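Local coordinates for biofilm-surface layer protein A (Bacillus subtilis, PDB 4BHU) that polymerizes into a mechanically robust layer on the biofilm surface that makes the biofilm hydrophobic, and is required for complex colony architecture, at residues L27-D32 with G38-T43. The protein carries 1 engineered substitution. Numbering follows the deposited sequence.
Sequences LTYRPD and GVMEFT. Unlike the reference sequence in segment 27-32: D32 (reference Asn).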
ATOM      1  N   LEU I  27     -39.621   9.953  12.401  1.00 29.38           N
ATOM      2  CA  LEU I  27     -38.874  11.078  11.881  1.00 34.10           C
ATOM      3  C   LEU I  27     -37.840  10.559  10.884  1.00 37.31           C
ATOM      4  O   LEU I  27     -36.972   9.735  11.229  1.00 31.20           O
ATOM      5  CB  LEU I  27     -38.200  11.843  13.012  1.00 35.88           C
ATOM      6  CG  LEU I  27     -39.148  12.133  14.180  1.00 35.09           C
ATOM      7  CD1 LEU I  27     -38.361  12.713  15.321  1.00 39.08           C
ATOM      8  CD2 LEU I  27     -40.256  13.080  13.747  1.00 33.60           C
ATOM      9  N   THR I  28     -37.951  11.034   9.647  1.00 34.08           N
ATOM     10  CA  THR I  28     -37.072  10.578   8.568  1.00 34.85           C
ATOM     11  C   THR I  28     -36.313  11.732   7.944  1.00 37.66           C
ATOM     12  O   THR I  28     -36.890  12.567   7.254  1.00 37.51           O
ATOM     13  CB  THR I  28     -37.860   9.857   7.482  1.00 39.19           C
ATOM     14  OG1 THR I  28     -38.573   8.762   8.068  1.00 35.30           O
ATOM     15  CG2 THR I  28     -36.908   9.331   6.398  1.00 41.52           C
ATOM     16  N   TYR I  29     -35.014  11.790   8.221  1.00 33.06           N
ATOM     17  CA  TYR I  29     -34.167  12.845   7.691  1.00 36.02           C
ATOM     18  C   TYR I  29     -33.535  12.318   6.427  1.00 35.95           C
ATOM     19  O   TYR I  29     -32.940  11.234   6.415  1.00 31.56           O
ATOM     20  CB  TYR I  29     -33.088  13.212   8.698  1.00 32.34           C
ATOM     21  CG  TYR I  29     -32.118  14.282   8.267  1.00 36.76           C
ATOM     22  CD1 TYR I  29     -32.472  15.618   8.295  1.00 32.62           C
ATOM     23  CD2 TYR I  29     -30.821  13.956   7.884  1.00 31.58           C
ATOM     24  CE1 TYR I  29     -31.584  16.589   7.945  1.00 36.63           C
ATOM     25  CE2 TYR I  29     -29.922  14.917   7.537  1.00 36.89           C
ATOM     26  CZ  TYR I  29     -30.305  16.235   7.553  1.00 38.56           C
ATOM     27  OH  TYR I  29     -29.403  17.195   7.200  1.00 36.12           O
ATOM     28  N   ARG I  30     -33.690  13.078   5.358  1.00 36.47           N
ATOM     29  CA  ARG I  30     -33.100  12.701   4.084  1.00 42.54           C
ATOM     30  C   ARG I  30     -32.227  13.810   3.598  1.00 37.75           C
ATOM     31  O   ARG I  30     -32.723  14.850   3.169  1.00 42.69           O
ATOM     32  CB  ARG I  30     -34.180  12.419   3.061  1.00 40.84           C
ATOM     33  CG  ARG I  30     -34.797  11.044   3.224  1.00 45.84           C
ATOM     34  CD  ARG I  30     -35.593  10.695   2.004  1.00 49.86           C
ATOM     35  NE  ARG I  30     -36.446   9.535   2.209  1.00 52.47           N
ATOM     36  CZ  ARG I  30     -37.514   9.263   1.459  1.00 53.81           C
ATOM     37  NH1 ARG I  30     -37.863  10.071   0.462  1.00 53.81           N
ATOM     38  NH2 ARG I  30     -38.234   8.181   1.708  1.00 54.43           N
ATOM     39  N   PRO I  31     -30.908  13.623   3.697  1.00 36.15           N
ATOM     40  CA  PRO I  31     -30.121  14.620   2.995  1.00 36.89           C
ATOM     41  C   PRO I  31     -30.483  14.351   1.550  1.00 45.44           C
ATOM     42  O   PRO I  31     -30.708  13.199   1.162  1.00 50.49           O
ATOM     43  CB  PRO I  31     -28.683  14.226   3.324  1.00 36.94           C
ATOM     44  CG  PRO I  31     -28.749  12.747   3.489  1.00 39.49           C
ATOM     45  CD  PRO I  31     -30.122  12.428   4.033  1.00 39.05           C
ATOM     46  N   ASP I  32     -30.628  15.370   0.748  1.00 47.14           N
ATOM     47  CA  ASP I  32     -30.935  15.060  -0.630  1.00 56.21           C
ATOM     48  C   ASP I  32     -29.617  15.131  -1.389  1.00 52.71           C
ATOM     49  O   ASP I  32     -29.495  14.634  -2.505  1.00 60.64           O
ATOM     50  CB  ASP I  32     -32.074  15.941  -1.130  1.00 54.89           C
ATOM     51  CG  ASP I  32     -33.360  15.687  -0.339  1.00 59.65           C
ATOM     52  OD1 ASP I  32     -33.814  14.515  -0.307  1.00 59.77           O
ATOM     53  OD2 ASP I  32     -33.883  16.632   0.299  1.00 57.85           O
ATOM     54  N   GLY I  38     -19.568  14.650  10.348  1.00 27.85           N
ATOM     55  CA  GLY I  38     -20.168  15.391  11.438  1.00 30.93           C
ATOM     56  C   GLY I  38     -21.007  14.527  12.355  1.00 32.32           C
ATOM     57  O   GLY I  38     -20.670  13.370  12.610  1.00 27.78           O
ATOM     58  N   VAL I  39     -22.106  15.106  12.841  1.00 31.22           N
ATOM     59  CA  VAL I  39     -22.973  14.452  13.812  1.00 33.94           C
ATOM     60  C   VAL I  39     -24.422  14.652  13.420  1.00 33.86           C
ATOM     61  O   VAL I  39     -24.879  15.777  13.244  1.00 39.35           O
ATOM     62  CB  VAL I  39     -22.738  15.038  15.233  1.00 34.50           C
ATOM     63  CG1 VAL I  39     -23.515  14.255  16.282  1.00 34.26           C
ATOM     64  CG2 VAL I  39     -21.258  15.005  15.569  1.00 35.98           C
HETATM   65  N   MSE I  40     -25.139  13.552  13.260  1.00 29.38           N
HETATM   66  CA  MSE I  40     -26.554  13.587  12.918  1.00 28.68           C
HETATM   67  C   MSE I  40     -27.299  13.861  14.227  1.00 32.92           C
HETATM   68  O   MSE I  40     -27.084  13.147  15.203  1.00 28.83           O
HETATM   69  CB  MSE I  40     -26.973  12.237  12.356  1.00 32.40           C
HETATM   70  CG  MSE I  40     -28.449  12.102  12.015  1.00 42.22           C
HETATM   71 SE   MSE I  40     -28.933  13.127  10.411  1.00 63.49          SE
HETATM   72  CE  MSE I  40     -30.421  14.195  11.168  1.00 39.45           C
ATOM     73  N   GLU I  41     -28.143  14.893  14.251  1.00 31.57           N
ATOM     74  CA  GLU I  41     -28.833  15.292  15.484  1.00 29.87           C
ATOM     75  C   GLU I  41     -30.326  15.601  15.263  1.00 32.16           C
ATOM     76  O   GLU I  41     -30.692  16.396  14.383  1.00 27.84           O
ATOM     77  CB  GLU I  41     -28.131  16.492  16.122  1.00 34.69           C
ATOM     78  CG  GLU I  41     -28.725  16.900  17.453  1.00 34.91           C
ATOM     79  CD  GLU I  41     -27.859  17.880  18.197  1.00 46.08           C
ATOM     80  OE1 GLU I  41     -26.627  17.688  18.209  1.00 53.86           O
ATOM     81  OE2 GLU I  41     -28.405  18.833  18.780  1.00 44.44           O
ATOM     82  N   PHE I  42     -31.165  14.944  16.062  1.00 26.76           N
ATOM     83  CA  PHE I  42     -32.608  15.138  16.037  1.00 27.98           C
ATOM     84  C   PHE I  42     -32.975  15.862  17.323  1.00 28.12           C
ATOM     85  O   PHE I  42     -32.462  15.520  18.383  1.00 27.41           O
ATOM     86  CB  PHE I  42     -33.338  13.795  16.031  1.00 25.92           C
ATOM     87  CG  PHE I  42     -33.325  13.084  14.716  1.00 31.62           C
ATOM     88  CD1 PHE I  42     -32.261  12.263  14.365  1.00 28.55           C
ATOM     89  CD2 PHE I  42     -34.393  13.210  13.838  1.00 31.65           C
ATOM     90  CE1 PHE I  42     -32.261  11.586  13.156  1.00 32.73           C
ATOM     91  CE2 PHE I  42     -34.404  12.539  12.626  1.00 32.00           C
ATOM     92  CZ  PHE I  42     -33.330  11.729  12.279  1.00 32.00           C
ATOM     93  N   THR I  43     -33.849  16.860  17.219  1.00 29.81           N
ATOM     94  CA  THR I  43     -34.350  17.603  18.383  1.00 30.84           C
ATOM     95  C   THR I  43     -35.869  17.409  18.472  1.00 29.39           C
ATOM     96  O   THR I  43     -36.611  17.680  17.524  1.00 31.18           O
ATOM     97  CB  THR I  43     -34.025  19.102  18.283  1.00 33.01           C
ATOM     98  OG1 THR I  43     -32.608  19.267  18.180  1.00 30.46           O
ATOM     99  CG2 THR I  43     -34.535  19.870  19.540  1.00 36.75           C
TER
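Two facing beta-sheets of an immunoglobulin-like (E-set) sandwich pack against each other through the pairs L27-F42, Y29-M40 and Y29-F42. Three observations identify face-to-face sheet packing: strands 27-30 and 39-43 belong to different sheets, their axes approach no closer than 9.7 Å with N-to-C directions 143° apart, and no hydrogen bond joins them. All four touching residues are buried.

Selenomethionine M40 makes a Met-aromatic contact with Y29. Its methyl CE lies 3.5 Å from the centroid of the Y29 ring, 22° off the normal, which meets the geometry of a CH-pi contact over the face. SE lies oblique to the same ring, 3.3 Å from Y29 CD2. Bends at chi2 (72°) and chi3 bring CE over that face; besides covering Y29, CE lies 3.7 Å above the plane of the F42 ring on its own strand, offset toward the rim.

The F42 ring reaches across to strand 27-30, its CZ 3.9 Å from Y29 CB in an oblique approach. A106 on strand 100-109 touches Y29, M40 and F42, flanking the cluster from the sheet of 39-43. Two residues before Y29 on the same strand, L27 meets the F42 ring through its CB, 3.9 Å from F42 CE2.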